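Long-range contacts in SAM-dependent methyltransferase (Pyrococcus horikoshii, PDB 1WZN), which probably transfers methyl groups from S-adenosyl-L-methionine to an unidentified acceptor and is seen here with the by-product S-adenosyl-L-homocysteine bound: residues E32-D37 against V140-F145; L168-W173 against R187-L192; P55-A60 against K84-K89. All coordinates share one frame; numbering follows the deposited sequence.

Contact 1 (E32-D37 against V140-F145)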
loop_
_atom_site.group_PDB
_atom_site.type_symbol
_atom_site.label_atom_id
_atom_site.label_comp_id
_atom_site.label_asym_id
_atom_site.label_seq_id
_atom_site.Cartn_x
_atom_site.Cartn_y
_atom_site.Cartn_z
ATOM N N GLU A 32 -14.985 34.104 -15.900
ATOM C CA GLU A 32 -16.382 33.842 -15.573
ATOM C C GLU A 32 -16.642 34.413 -14.180
ATOM O O GLU A 32 -17.711 34.960 -13.911
ATOM C CB GLU A 32 -16.699 32.345 -15.595
ATOM C CG GLU A 32 -18.116 32.052 -15.119
ATOM C CD GLU A 32 -18.573 30.642 -15.423
ATOM O OE1 GLU A 32 -17.886 29.685 -15.006
ATOM O OE2 GLU A 32 -19.628 30.494 -16.079
ATOM N N ILE A 33 -15.656 34.300 -13.291
ATOM C CA ILE A 33 -15.810 34.847 -11.948
ATOM C C ILE A 33 -15.926 36.372 -12.045
ATOM O O ILE A 33 -16.774 36.977 -11.386
ATOM C CB ILE A 33 -14.616 34.463 -11.034
ATOM C CG1 ILE A 33 -14.595 32.945 -10.805
ATOM C CG2 ILE A 33 -14.737 35.166 -9.691
ATOM C CD1 ILE A 33 -13.404 32.473 -9.979
ATOM N N PHE A 34 -15.079 36.994 -12.866
ATOM C CA PHE A 34 -15.130 38.450 -13.044
ATOM C C PHE A 34 -16.525 38.872 -13.508
ATOM O O PHE A 34 -17.103 39.835 -13.006
ATOM C CB PHE A 34 -14.126 38.925 -14.108
ATOM C CG PHE A 34 -12.677 38.817 -13.702
ATOM C CD1 PHE A 34 -12.307 38.681 -12.366
ATOM C CD2 PHE A 34 -11.675 38.908 -14.670
ATOM C CE1 PHE A 34 -10.954 38.641 -12.001
ATOM C CE2 PHE A 34 -10.326 38.869 -14.316
ATOM C CZ PHE A 34 -9.963 38.736 -12.977
ATOM N N LYS A 35 -17.059 38.132 -14.470
ATOM C CA LYS A 35 -18.368 38.431 -15.038
ATOM C C LYS A 35 -19.557 38.188 -14.119
ATOM O O LYS A 35 -20.469 39.011 -14.051
ATOM C CB LYS A 35 -18.557 37.632 -16.330
ATOM C CG LYS A 35 -19.963 37.688 -16.914
ATOM C CD LYS A 35 -20.073 36.780 -18.128
ATOM C CE LYS A 35 -21.504 36.675 -18.625
ATOM N NZ LYS A 35 -21.621 35.686 -19.735
ATOM N N GLU A 36 -19.543 37.069 -13.403
ATOM C CA GLU A 36 -20.661 36.715 -12.538
ATOM C C GLU A 36 -20.549 37.095 -11.062
ATOM O O GLU A 36 -21.560 37.383 -10.422
ATOM C CB GLU A 36 -20.928 35.209 -12.639
ATOM C CG GLU A 36 -21.217 34.698 -14.039
ATOM C CD GLU A 36 -22.432 35.350 -14.670
ATOM O OE1 GLU A 36 -23.395 35.655 -13.938
ATOM O OE2 GLU A 36 -22.432 35.546 -15.902
ATOM N N ASP A 37 -19.339 37.099 -10.513
ATOM C CA ASP A 37 -19.186 37.427 -9.100
ATOM C C ASP A 37 -18.821 38.866 -8.768
ATOM O O ASP A 37 -19.279 39.406 -7.762
ATOM C CB ASP A 37 -18.183 36.470 -8.459
ATOM C CG ASP A 37 -18.702 35.045 -8.423
ATOM O OD1 ASP A 37 -19.747 34.821 -7.779
ATOM O OD2 ASP A 37 -18.084 34.159 -9.047
ATOM N N VAL A 140 -13.105 41.906 -6.754
ATOM C CA VAL A 140 -12.961 40.546 -6.243
ATOM C C VAL A 140 -11.538 40.046 -6.012
ATOM O O VAL A 140 -10.596 40.450 -6.697
ATOM C CB VAL A 140 -13.663 39.516 -7.176
ATOM C CG1 VAL A 140 -15.152 39.825 -7.271
ATOM C CG2 VAL A 140 -13.030 39.536 -8.571
ATOM N N PHE A 141 -11.403 39.160 -5.027
ATOM C CA PHE A 141 -10.129 38.517 -4.705
ATOM C C PHE A 141 -10.355 37.053 -5.081
ATOM O O PHE A 141 -11.386 36.472 -4.721
ATOM C CB PHE A 141 -9.811 38.633 -3.206
ATOM C CG PHE A 141 -8.686 37.734 -2.752
ATOM C CD1 PHE A 141 -7.427 37.812 -3.344
ATOM C CD2 PHE A 141 -8.891 36.806 -1.735
ATOM C CE1 PHE A 141 -6.385 36.975 -2.927
ATOM C CE2 PHE A 141 -7.856 35.965 -1.311
ATOM C CZ PHE A 141 -6.606 36.050 -1.906
ATOM N N ILE A 142 -9.416 36.472 -5.825
ATOM C CA ILE A 142 -9.523 35.078 -6.267
ATOM C C ILE A 142 -8.218 34.342 -5.982
ATOM O O ILE A 142 -7.142 34.807 -6.355
ATOM C CB ILE A 142 -9.786 34.991 -7.797
ATOM C CG1 ILE A 142 -11.068 35.740 -8.166
ATOM C CG2 ILE A 142 -9.904 33.534 -8.235
ATOM C CD1 ILE A 142 -11.235 35.946 -9.669
ATOM N N THR A 143 -8.304 33.194 -5.318
ATOM C CA THR A 143 -7.103 32.419 -5.033
ATOM C C THR A 143 -7.459 30.938 -5.001
ATOM O O THR A 143 -8.534 30.571 -4.535
ATOM C CB THR A 143 -6.459 32.846 -3.683
ATOM O OG1 THR A 143 -5.134 32.309 -3.600
ATOM C CG2 THR A 143 -7.283 32.347 -2.495
ATOM N N ASP A 144 -6.561 30.095 -5.505
ATOM C CA ASP A 144 -6.807 28.656 -5.533
ATOM C C ASP A 144 -5.823 27.878 -4.676
ATOM O O ASP A 144 -4.670 28.269 -4.518
ATOM C CB ASP A 144 -6.735 28.124 -6.974
ATOM C CG ASP A 144 -5.351 28.275 -7.586
ATOM O OD1 ASP A 144 -4.885 29.423 -7.716
ATOM O OD2 ASP A 144 -4.722 27.249 -7.936
ATOM N N PHE A 145 -6.284 26.764 -4.123
ATOM C CA PHE A 145 -5.425 25.922 -3.307
ATOM C C PHE A 145 -5.940 24.493 -3.395
ATOM O O PHE A 145 -7.112 24.262 -3.692
ATOM C CB PHE A 145 -5.368 26.435 -1.860
ATOM C CG PHE A 145 -6.700 26.524 -1.188
ATOM C CD1 PHE A 145 -7.073 25.587 -0.232
ATOM C CD2 PHE A 145 -7.581 27.548 -1.504
ATOM C CE1 PHE A 145 -8.310 25.671 0.402
ATOM C CE2 PHE A 145 -8.816 27.641 -0.880
ATOM C CZ PHE A 145 -9.182 26.699 0.076
#
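I142 and V140 bury the most surface in this contact, and both point their CB atoms from strand 139-146 at the end of helix 23-36, where I33 and F34 meet I142, and F34 and D37 meet V140. I142 and I33 meet tip to tip. The outer part of I142 is nearly straight (chi2 168°), which carries CD1 across the gap to 3.6 Å from I33 CG2. That CG2 branch lies anti to the backbone N of I33, while the other branch ends in CD1, 4.1 Å from I142 CG2, so the two isoleucines touch through both limbs. F34 crosses I142 obliquely, its CE1 also 3.6 Å from I142 CD1; this one methyl therefore touches both an aliphatic branch and an aromatic ring. V140 divides its work: V140 CG2 comes to the edge of the F34 ring, near the ring plane and 4.0 Å from F34 CD1, and V140 CG1 lies 4.1 Å from D37 C.

The segment axes approach to 10.0 Å and run nearly antiparallel, at 154°, as a helix laid on one face of the Rossmann-like sheet of class I methyltransferases, whose strand order here is 3-2-1-4-5-7-6. Strands 106-111 and 242-248 border strand 139-146, and they extend the same surface through A108, which touches F34 and V140, and V246, which touches I33. An alanine in place of I33 would remove both limbs that meet I142 and would probably loosen the seating of the helix on this strand. The contact has no hydrogen bond between its segments; the carboxylate of D37 turns instead to R234, in a salt bridge, and to Y229 OH.

Contact 2 (L168-W173 against R187-L192)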
loop_
_atom_site.group_PDB
_atom_site.type_symbol
_atom_site.label_atom_id
_atom_site.label_comp_id
_atom_site.label_asym_id
_atom_site.label_seq_id
_atom_site.Cartn_x
_atom_site.Cartn_y
_atom_site.Cartn_z
ATOM N N LEU A 168 15.750 17.045 -16.394
ATOM C CA LEU A 168 15.499 17.195 -14.972
ATOM C C LEU A 168 14.799 15.974 -14.406
ATOM O O LEU A 168 13.776 15.546 -14.934
ATOM C CB LEU A 168 14.638 18.437 -14.714
ATOM C CG LEU A 168 15.330 19.804 -14.680
ATOM C CD1 LEU A 168 15.990 20.107 -16.017
ATOM C CD2 LEU A 168 14.293 20.872 -14.346
ATOM N N VAL A 169 15.371 15.395 -13.354
ATOM C CA VAL A 169 14.747 14.260 -12.685
ATOM C C VAL A 169 14.357 14.837 -11.339
ATOM O O VAL A 169 15.209 15.317 -10.583
ATOM C CB VAL A 169 15.710 13.081 -12.497
ATOM C CG1 VAL A 169 15.045 12.001 -11.646
ATOM C CG2 VAL A 169 16.079 12.508 -13.857
ATOM N N ILE A 170 13.062 14.793 -11.055
ATOM C CA ILE A 170 12.518 15.382 -9.841
ATOM C C ILE A 170 11.915 14.356 -8.903
ATOM O O ILE A 170 11.116 13.516 -9.316
ATOM C CB ILE A 170 11.438 16.412 -10.219
ATOM C CG1 ILE A 170 11.992 17.350 -11.291
ATOM C CG2 ILE A 170 10.995 17.203 -8.987
ATOM C CD1 ILE A 170 10.944 17.941 -12.198
ATOM N N MET A 171 12.296 14.434 -7.634
ATOM C CA MET A 171 11.786 13.512 -6.636
ATOM C C MET A 171 11.129 14.311 -5.519
ATOM O O MET A 171 11.785 15.126 -4.868
ATOM C CB MET A 171 12.930 12.669 -6.086
ATOM C CG MET A 171 12.510 11.644 -5.060
ATOM S SD MET A 171 13.842 10.472 -4.782
ATOM C CE MET A 171 14.939 11.451 -3.757
ATOM N N ASP A 172 9.839 14.070 -5.311
ATOM C CA ASP A 172 9.069 14.781 -4.297
ATOM C C ASP A 172 8.617 13.906 -3.142
ATOM O O ASP A 172 8.233 12.751 -3.334
ATOM C CB ASP A 172 7.805 15.392 -4.905
ATOM C CG ASP A 172 8.094 16.320 -6.063
ATOM O OD1 ASP A 172 9.099 17.053 -6.014
ATOM O OD2 ASP A 172 7.294 16.320 -7.021
ATOM N N TRP A 173 8.656 14.467 -1.941
ATOM C CA TRP A 173 8.184 13.749 -0.769
ATOM C C TRP A 173 7.752 14.780 0.260
ATOM O O TRP A 173 8.189 15.936 0.219
ATOM C CB TRP A 173 9.259 12.798 -0.220
ATOM C CG TRP A 173 10.381 13.413 0.561
ATOM C CD1 TRP A 173 10.472 13.512 1.922
ATOM C CD2 TRP A 173 11.610 13.932 0.040
ATOM N NE1 TRP A 173 11.681 14.052 2.278
ATOM C CE2 TRP A 173 12.400 14.321 1.144
ATOM C CE3 TRP A 173 12.120 14.104 -1.252
ATOM C CZ2 TRP A 173 13.677 14.875 0.996
ATOM C CZ3 TRP A 173 13.395 14.654 -1.401
ATOM C CH2 TRP A 173 14.157 15.033 -0.280
ATOM N N ARG A 187 11.603 18.607 -2.402
ATOM C CA ARG A 187 11.766 18.239 -3.794
ATOM C C ARG A 187 13.232 18.300 -4.195
ATOM O O ARG A 187 13.872 19.346 -4.099
ATOM C CB ARG A 187 10.930 19.176 -4.673
ATOM C CG ARG A 187 11.302 19.180 -6.150
ATOM C CD ARG A 187 10.341 20.061 -6.937
ATOM N NE ARG A 187 9.010 19.464 -7.014
ATOM C CZ ARG A 187 7.922 20.109 -7.425
ATOM N NH1 ARG A 187 7.999 21.382 -7.790
ATOM N NH2 ARG A 187 6.759 19.477 -7.489
ATOM N N LEU A 188 13.768 17.161 -4.613
ATOM C CA LEU A 188 15.148 17.102 -5.061
ATOM C C LEU A 188 15.116 17.240 -6.575
ATOM O O LEU A 188 14.469 16.446 -7.258
ATOM C CB LEU A 188 15.780 15.760 -4.691
ATOM C CG LEU A 188 17.186 15.535 -5.257
ATOM C CD1 LEU A 188 18.173 16.518 -4.613
ATOM C CD2 LEU A 188 17.612 14.101 -4.995
ATOM N N VAL A 189 15.787 18.257 -7.102
ATOM C CA VAL A 189 15.828 18.446 -8.547
ATOM C C VAL A 189 17.246 18.168 -9.029
ATOM O O VAL A 189 18.198 18.836 -8.625
ATOM C CB VAL A 189 15.417 19.881 -8.948
ATOM C CG1 VAL A 189 15.512 20.052 -10.468
ATOM C CG2 VAL A 189 13.991 20.158 -8.476
ATOM N N GLN A 190 17.390 17.147 -9.864
ATOM C CA GLN A 190 18.697 16.806 -10.402
ATOM C C GLN A 190 18.696 17.246 -11.863
ATOM O O GLN A 190 17.794 16.895 -12.622
ATOM C CB GLN A 190 18.941 15.297 -10.280
ATOM C CG GLN A 190 19.077 14.832 -8.833
ATOM C CD GLN A 190 19.119 13.327 -8.703
ATOM O OE1 GLN A 190 18.084 12.658 -8.748
ATOM N NE2 GLN A 190 20.318 12.783 -8.553
ATOM N N ILE A 191 19.701 18.032 -12.238
ATOM C CA ILE A 191 19.822 18.555 -13.598
ATOM C C ILE A 191 20.960 17.826 -14.297
ATOM O O ILE A 191 22.130 18.011 -13.958
ATOM C CB ILE A 191 20.101 20.072 -13.562
ATOM C CG1 ILE A 191 19.001 20.761 -12.747
ATOM C CG2 ILE A 191 20.125 20.654 -14.977
ATOM C CD1 ILE A 191 19.190 22.258 -12.601
ATOM N N LEU A 192 20.603 16.996 -15.270
ATOM C CA LEU A 192 21.563 16.188 -16.011
ATOM C C LEU A 192 21.974 16.754 -17.360
ATOM O O LEU A 192 21.126 17.059 -18.197
ATOM C CB LEU A 192 20.997 14.782 -16.247
ATOM C CG LEU A 192 20.966 13.777 -15.095
ATOM C CD1 LEU A 192 20.283 14.386 -13.882
ATOM C CD2 LEU A 192 20.245 12.509 -15.562
#
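D172 and R187 run alongside each other from a non-hydrogen-bonded antiparallel pair whose CA atoms are 4.4 Å apart. R187 leaves its backbone with CG anti to N and then bends at chi3 (-70°), which swings the side of the guanidinium against the carboxylate. The grip is side-on and twofold: R187 NE reaches D172 OD1 at 2.6 Å, and R187 NH2 reaches D172 OD2 at 3.2 Å. Both oxygens lie close to the guanidinium plane, but the carboxylate is turned 44° against it, so each oxygen is met from above its own plane, OD1 by 30°. Such a close charge pair would be expected to keep both groups ionised. Outside it, Y16 OH takes up R187 NH1 and W159 NE1 binds D172 OD2.

I170 runs alongside the arginine on the same face, its CG2 3.5 Å from R187 CG, so that the methyl packs along the stem as far as the start of the guanidinium. There too L168 crosses V189 obliquely, L168 CD2 to V189 CG1 at 4.1 Å. On the other face M171, bent at its end, crosses L188 with M171 CE 4.0 Å from L188 CD2, and W173 CZ3 comes to 4.2 Å from L188 CB. That face also meets two other subunits: V169 packs on L188 of a second subunit, and L188 on L192 of a third.

V169 with Q190 and M171 with L188 exchange paired backbone hydrogen bonds, including Q190 N to V169 O at 2.9 Å. This is the regular ladder of an antiparallel beta hairpin, formed by strands 166-177 and 182-192 amid a four-stranded antiparallel sheet.

Contact 3 (P55-A60 against K84-K89). With SAH (S-adenosyl-L-homocysteine), chain F.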
loop_
_atom_site.group_PDB
_atom_site.type_symbol
_atom_site.label_atom_id
_atom_site.label_comp_id
_atom_site.label_asym_id
_atom_site.label_seq_id
_atom_site.Cartn_x
_atom_site.Cartn_y
_atom_site.Cartn_z
ATOM N N PRO A 55 -0.043 32.820 -15.221
ATOM C CA PRO A 55 -1.402 33.323 -15.456
ATOM C C PRO A 55 -1.419 34.841 -15.707
ATOM O O PRO A 55 -2.344 35.368 -16.327
ATOM C CB PRO A 55 -2.147 32.924 -14.178
ATOM C CG PRO A 55 -1.065 32.977 -13.133
ATOM C CD PRO A 55 0.115 32.339 -13.835
ATOM N N THR A 56 -0.389 35.531 -15.220
ATOM C CA THR A 56 -0.255 36.982 -15.377
ATOM C C THR A 56 -0.267 37.374 -16.859
ATOM O O THR A 56 -1.009 38.262 -17.276
ATOM C CB THR A 56 1.076 37.479 -14.758
ATOM O OG1 THR A 56 1.302 36.808 -13.509
ATOM C CG2 THR A 56 1.024 38.984 -14.506
ATOM N N LEU A 57 0.575 36.714 -17.645
ATOM C CA LEU A 57 0.658 36.987 -19.076
ATOM C C LEU A 57 -0.620 36.584 -19.809
ATOM O O LEU A 57 -1.043 37.260 -20.750
ATOM C CB LEU A 57 1.872 36.274 -19.683
ATOM C CG LEU A 57 3.197 37.055 -19.621
ATOM C CD1 LEU A 57 3.644 37.220 -18.173
ATOM C CD2 LEU A 57 4.262 36.322 -20.420
ATOM N N GLU A 58 -1.247 35.493 -19.375
ATOM C CA GLU A 58 -2.485 35.051 -20.013
ATOM C C GLU A 58 -3.565 36.125 -19.821
ATOM O O GLU A 58 -4.313 36.449 -20.752
ATOM C CB GLU A 58 -2.930 33.708 -19.418
ATOM C CG GLU A 58 -4.214 33.127 -20.008
ATOM C CD GLU A 58 -4.179 32.974 -21.524
ATOM O OE1 GLU A 58 -3.099 32.684 -22.082
ATOM O OE2 GLU A 58 -5.248 33.125 -22.156
ATOM N N LEU A 59 -3.642 36.683 -18.614
ATOM C CA LEU A 59 -4.607 37.745 -18.327
ATOM C C LEU A 59 -4.271 38.983 -19.166
ATOM O O LEU A 59 -5.161 39.627 -19.724
ATOM C CB LEU A 59 -4.576 38.103 -16.830
ATOM C CG LEU A 59 -5.361 37.160 -15.904
ATOM C CD1 LEU A 59 -4.917 37.309 -14.451
ATOM C CD2 LEU A 59 -6.847 37.481 -16.046
ATOM N N ALA A 60 -2.988 39.316 -19.256
ATOM C CA ALA A 60 -2.568 40.482 -20.038
ATOM C C ALA A 60 -2.937 40.306 -21.505
ATOM O O ALA A 60 -3.419 41.235 -22.157
ATOM C CB ALA A 60 -1.061 40.689 -19.910
ATOM N N LYS A 84 8.102 40.662 -22.524
ATOM C CA LYS A 84 8.763 41.400 -23.596
ATOM C C LYS A 84 8.673 40.620 -24.914
ATOM O O LYS A 84 8.318 41.183 -25.950
ATOM C CB LYS A 84 10.226 41.648 -23.224
ATOM C CG LYS A 84 10.991 42.514 -24.212
ATOM C CD LYS A 84 12.431 42.703 -23.755
ATOM C CE LYS A 84 13.218 43.574 -24.728
ATOM N NZ LYS A 84 14.592 43.860 -24.214
ATOM N N GLU A 85 8.972 39.323 -24.870
ATOM C CA GLU A 85 8.920 38.483 -26.069
ATOM C C GLU A 85 7.529 38.439 -26.687
ATOM O O GLU A 85 7.385 38.322 -27.907
ATOM C CB GLU A 85 9.337 37.041 -25.751
ATOM C CG GLU A 85 10.700 36.887 -25.104
ATOM C CD GLU A 85 11.005 35.448 -24.700
ATOM O OE1 GLU A 85 10.082 34.740 -24.233
ATOM O OE2 GLU A 85 12.176 35.032 -24.835
ATOM N N ARG A 86 6.502 38.523 -25.847
ATOM C CA ARG A 86 5.129 38.459 -26.329
ATOM C C ARG A 86 4.485 39.829 -26.523
ATOM O O ARG A 86 3.306 39.922 -26.852
ATOM C CB ARG A 86 4.303 37.584 -25.375
ATOM C CG ARG A 86 4.802 36.135 -25.341
ATOM C CD ARG A 86 4.272 35.341 -24.138
ATOM N NE ARG A 86 2.814 35.306 -24.065
ATOM C CZ ARG A 86 2.128 34.596 -23.170
ATOM N NH1 ARG A 86 2.769 33.856 -22.271
ATOM N NH2 ARG A 86 0.805 34.634 -23.165
ATOM N N ASN A 87 5.277 40.885 -26.346
ATOM C CA ASN A 87 4.798 42.259 -26.510
ATOM C C ASN A 87 3.645 42.596 -25.569
ATOM O O ASN A 87 2.731 43.346 -25.925
ATOM C CB ASN A 87 4.350 42.501 -27.955
ATOM C CG ASN A 87 5.462 42.261 -28.956
ATOM O OD1 ASN A 87 6.552 42.820 -28.838
ATOM N ND2 ASN A 87 5.191 41.428 -29.950
ATOM N N LEU A 88 3.694 42.042 -24.365
ATOM C CA LEU A 88 2.658 42.295 -23.380
ATOM C C LEU A 88 3.188 43.328 -22.401
ATOM O O LEU A 88 4.333 43.250 -21.959
ATOM C CB LEU A 88 2.287 40.995 -22.659
ATOM C CG LEU A 88 1.635 39.962 -23.588
ATOM C CD1 LEU A 88 1.462 38.624 -22.871
ATOM C CD2 LEU A 88 0.289 40.501 -24.070
ATOM N N LYS A 89 2.354 44.313 -22.092
ATOM C CA LYS A 89 2.739 45.374 -21.178
ATOM C C LYS A 89 2.200 45.071 -19.785
ATOM O O LYS A 89 0.997 45.163 -19.536
ATOM C CB LYS A 89 2.197 46.715 -21.686
ATOM C CG LYS A 89 2.745 47.118 -23.050
ATOM C CD LYS A 89 2.308 48.526 -23.445
ATOM C CE LYS A 89 2.937 48.940 -24.773
ATOM N NZ LYS A 89 2.554 50.322 -25.180
HETATM N N SAH F . 1.443 32.685 -9.257
HETATM C CA SAH F . 2.557 31.924 -9.969
HETATM C CB SAH F . 3.638 31.348 -9.097
HETATM C CG SAH F . 3.326 30.304 -8.037
HETATM S SD SAH F . 4.924 29.969 -7.168
HETATM C C SAH F . 1.835 30.793 -10.832
HETATM O O SAH F . 0.594 30.692 -10.809
HETATM O OXT SAH F . 2.619 30.039 -11.533
HETATM C "C5'" SAH F . 4.759 30.782 -5.625
HETATM C "C4'" SAH F . 5.332 32.280 -5.692
HETATM O "O4'" SAH F . 5.142 32.750 -4.352
HETATM C "C3'" SAH F . 6.819 32.412 -5.929
HETATM O "O3'" SAH F . 7.072 33.145 -7.129
HETATM C "C2'" SAH F . 7.332 33.115 -4.605
HETATM O "O2'" SAH F . 8.449 33.963 -4.838
HETATM C "C1'" SAH F . 6.087 33.839 -4.127
HETATM N N9 SAH F . 6.023 34.196 -2.834
HETATM C C8 SAH F . 6.084 33.475 -1.649
HETATM N N7 SAH F . 5.981 34.174 -0.567
HETATM C C5 SAH F . 5.835 35.512 -1.029
HETATM C C6 SAH F . 5.674 36.746 -0.314
HETATM N N6 SAH F . 5.635 36.833 1.022
HETATM N N1 SAH F . 5.558 37.865 -1.113
HETATM C C2 SAH F . 5.593 37.819 -2.476
HETATM N N3 SAH F . 5.745 36.652 -3.196
HETATM C C4 SAH F . 5.861 35.545 -2.411
HETATM O O HOH W 1 -0.427 32.389 -21.831
#
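Two partners grip E58 OE1: a water that donates to it at 2.7 Å, and K24 NZ, in a salt bridge from helix 23-36. The same water accepts from R86 NH2 at 2.9 Å and so spans the gap between the two segments. Direct pairing fails on distance, since E58 OE1 and R86 NH2 stand 4.5 Å apart, and each charge has a closer partner elsewhere: E58 OE2 bridges to R62 NE, and R86 NH2 to E61 OE1. With NH2 tied to E61 and to the water, the guanidinium lies against L57. L57 CB lies over one guanidinium face, offset toward the rim, while L57 CD2 approaches R86 NH1 to 3.4 Å. A bend at chi3 (57°) helps to lay the arginine across this leucine, which it crosses obliquely.

In the Rossmann-like methyltransferase fold, segment 55-60 lies in the helix after strand 44-48, and segment 84-89 is the end of helix 73-85, which follows strand 65-70, with the turn beyond it. Helix 73-85 is closed by a Schellman motif, with N87 as the C' residue at positive phi (59°), L88 N bonded to A83 O and N87 N to K84 O. The turn brings L88 back toward helix 54-61. Its chain is extended at chi2 (172°), and its two methyls divide between neighbours: L88 CD1 is 3.6 Å from L57 O and also touches L57 CB, while L88 CD2 is 4.1 Å from A60 C. Closer to the backbone, the CB atoms of A60 and L88 are 4.3 Å apart.

At the other end of helix 54-61, P55 lines the cofactor pocket. Its CD atom is 3.5 Å from the carboxylate oxygen O of S-adenosyl-L-homocysteine.

In the fold
Contacts 1 and 3 both belong to the Rossmann-like part of the chain. Contact 3 is nested inside the loop that contact 1 closes, and although their centres are 20 Å apart they touch, F34 CE2 lying 4.1 Å from L59 CD2. Helix 23-36 joins them further, since its I27 packs on P55, E58 and L59. Contact 2 follows both along the chain and lies in a separate four-stranded antiparallel sheet, its centre 34 Å from that of contact 1 and 29 Å from that of contact 3. The chain thus combines a cofactor-binding core with a second sheet that meets other subunits, while the side chain of R187 is about 9 Å from the bound S-adenosyl-L-homocysteine.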